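Local coordinates for protein putative succinylglutamate desuccinylase / aspartoacylase (Shewanella amazonensis, PDB 3FMC) that is probably a zinc-dependent hydrolase of the succinylglutamate desuccinylase/aspartoacylase family, acting on a substrate that has not been established, at residues G49-Y54 / D252-D257. Sequence-based numbering, arbitrary orientation.
Sequences GNAVIY and DDALED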
loop_
_atom_site.group_PDB
_atom_site.type_symbol
_atom_site.label_atom_id
_atom_site.label_comp_id
_atom_site.label_asym_id
_atom_site.label_seq_id
_atom_site.Cartn_x
_atom_site.Cartn_y
_atom_site.Cartn_z
ATOM N N GLY C 49 12.199 -11.507 -16.800
ATOM C CA GLY C 49 12.264 -11.135 -18.201
ATOM C C GLY C 49 13.469 -10.272 -18.564
ATOM O O GLY C 49 13.948 -10.333 -19.695
ATOM N N ASN C 50 13.968 -9.490 -17.613
ATOM C CA ASN C 50 15.197 -8.714 -17.822
ATOM C C ASN C 50 16.399 -9.662 -17.977
ATOM O O ASN C 50 17.306 -9.431 -18.822
ATOM C CB ASN C 50 15.447 -7.749 -16.654
ATOM C CG ASN C 50 14.327 -6.719 -16.523
ATOM O OD1 ASN C 50 13.991 -6.079 -17.494
ATOM N ND2 ASN C 50 13.698 -6.638 -15.357
ATOM N N ALA C 51 16.417 -10.701 -17.149
ATOM C CA ALA C 51 17.496 -11.705 -17.177
ATOM C C ALA C 51 17.420 -12.453 -18.499
ATOM O O ALA C 51 18.478 -12.816 -19.086
ATOM C CB ALA C 51 17.370 -12.711 -15.958
ATOM N N VAL C 52 16.201 -12.676 -18.980
ATOM C CA VAL C 52 16.023 -13.351 -20.295
ATOM C C VAL C 52 16.549 -12.468 -21.447
ATOM O O VAL C 52 17.256 -12.940 -22.370
ATOM C CB VAL C 52 14.575 -13.863 -20.514
ATOM C CG1 VAL C 52 14.419 -14.438 -21.929
ATOM C CG2 VAL C 52 14.177 -14.915 -19.447
ATOM N N ILE C 53 16.218 -11.176 -21.409
ATOM C CA ILE C 53 16.693 -10.231 -22.412
ATOM C C ILE C 53 18.223 -10.144 -22.350
ATOM O O ILE C 53 18.923 -10.175 -23.394
ATOM C CB ILE C 53 15.993 -8.852 -22.282
ATOM C CG1 ILE C 53 14.531 -8.963 -22.780
ATOM C CG2 ILE C 53 16.730 -7.757 -23.038
ATOM C CD1 ILE C 53 13.706 -7.639 -22.727
ATOM N N TYR C 54 18.752 -10.092 -21.142
ATOM C CA TYR C 54 20.192 -10.046 -20.950
ATOM C C TYR C 54 20.861 -11.257 -21.650
ATOM O O TYR C 54 21.773 -11.105 -22.451
ATOM C CB TYR C 54 20.506 -10.080 -19.461
ATOM C CG TYR C 54 21.976 -10.215 -19.158
ATOM C CD1 TYR C 54 22.836 -9.117 -19.310
ATOM C CD2 TYR C 54 22.514 -11.424 -18.733
ATOM C CE1 TYR C 54 24.167 -9.227 -19.061
ATOM C CE2 TYR C 54 23.854 -11.536 -18.483
ATOM C CZ TYR C 54 24.680 -10.434 -18.656
ATOM O OH TYR C 54 26.012 -10.534 -18.372
ATOM N N ASP C 252 20.802 -18.702 -14.864
ATOM C CA ASP C 252 20.866 -19.991 -15.563
ATOM C C ASP C 252 19.535 -20.358 -16.175
ATOM O O ASP C 252 19.458 -20.845 -17.317
ATOM C CB ASP C 252 21.252 -21.122 -14.607
ATOM C CG ASP C 252 22.708 -21.097 -14.228
ATOM O OD1 ASP C 252 23.501 -20.427 -14.911
ATOM O OD2 ASP C 252 23.041 -21.768 -13.238
ATOM N N ASP C 253 18.463 -20.157 -15.410
ATOM C CA ASP C 253 17.140 -20.472 -15.948
ATOM C C ASP C 253 16.802 -19.554 -17.142
ATOM O O ASP C 253 16.232 -19.989 -18.144
ATOM C CB ASP C 253 16.089 -20.365 -14.831
ATOM C CG ASP C 253 14.825 -21.130 -15.149
ATOM O OD1 ASP C 253 14.934 -22.198 -15.785
ATOM O OD2 ASP C 253 13.740 -20.689 -14.706
ATOM N N ALA C 254 17.170 -18.275 -17.040
ATOM C CA ALA C 254 16.959 -17.300 -18.125
ATOM C C ALA C 254 17.716 -17.694 -19.422
ATOM O O ALA C 254 17.265 -17.412 -20.538
ATOM C CB ALA C 254 17.387 -15.903 -17.650
ATOM N N LEU C 255 18.866 -18.334 -19.274
ATOM C CA LEU C 255 19.619 -18.837 -20.437
ATOM C C LEU C 255 18.788 -19.878 -21.199
ATOM O O LEU C 255 18.707 -19.846 -22.433
ATOM C CB LEU C 255 20.968 -19.398 -20.000
ATOM C CG LEU C 255 21.923 -19.783 -21.149
ATOM C CD1 LEU C 255 22.163 -18.627 -22.214
ATOM C CD2 LEU C 255 23.195 -20.314 -20.488
ATOM N N GLU C 256 18.181 -20.808 -20.477
ATOM C CA GLU C 256 17.298 -21.804 -21.099
ATOM C C GLU C 256 16.177 -21.136 -21.882
ATOM O O GLU C 256 15.884 -21.493 -23.023
ATOM C CB GLU C 256 16.709 -22.751 -20.030
ATOM C CG GLU C 256 15.431 -23.468 -20.490
ATOM C CD GLU C 256 14.920 -24.493 -19.499
ATOM O OE1 GLU C 256 15.664 -25.454 -19.229
ATOM O OE2 GLU C 256 13.758 -24.356 -19.029
ATOM N N ASP C 257 15.549 -20.133 -21.276
ATOM C CA ASP C 257 14.469 -19.426 -21.955
ATOM C C ASP C 257 14.991 -18.753 -23.246
ATOM O O ASP C 257 14.360 -18.801 -24.307
ATOM C CB ASP C 257 13.899 -18.334 -21.042
ATOM C CG ASP C 257 13.346 -18.880 -19.753
ATOM O OD1 ASP C 257 12.868 -20.052 -19.722
ATOM O OD2 ASP C 257 13.392 -18.143 -18.748
#
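Asp-257, which packs on Val-52, shares a lysine with its own helix: NZ of Lys-179 is salt-bridged to OD1 of Asp-257, OD1 of Asp-253 and OE2 of Glu-256. The other carboxylate oxygen of Asp-257, OD2, lies 3.4 Å from CG2 of Val-52, a plain van der Waals contact. This is helix-on-helix packing inside the catalytic domain of a family with the zinc exopeptidase fold, where helices 48-60 and 251-267 cross. The axes of segments 49-54 and 252-257 come within 8.1 Å at an angle of -63°. The small residues Ala-51 and Ala-254 at the crossing allow this approach: Ala-254 turns its methyl toward helix 48-60, with CB 3.6 Å from CB of Ala-51 and equally close to the backbone C of Ala-51. The CA atoms of Val-52 and Ala-254 are 4.6 Å apart. Val-52 carries the contact on to Asp-257, one helical turn after Ala-254. With CG1 anti to the backbone N (chi1 175°), CG2 sits beside that N; both methyls rest against CB of Asp-257, and the two side chains cross at about a right angle. Leu-243 of strand 237-243 touches both Val-52 and Asp-257, while Leu-321 of a second subunit packs on Ala-51. Of the two Val-52 methyls, CG2 is the nearer to the Asp-257 methylene, 3.8 Å from its CB.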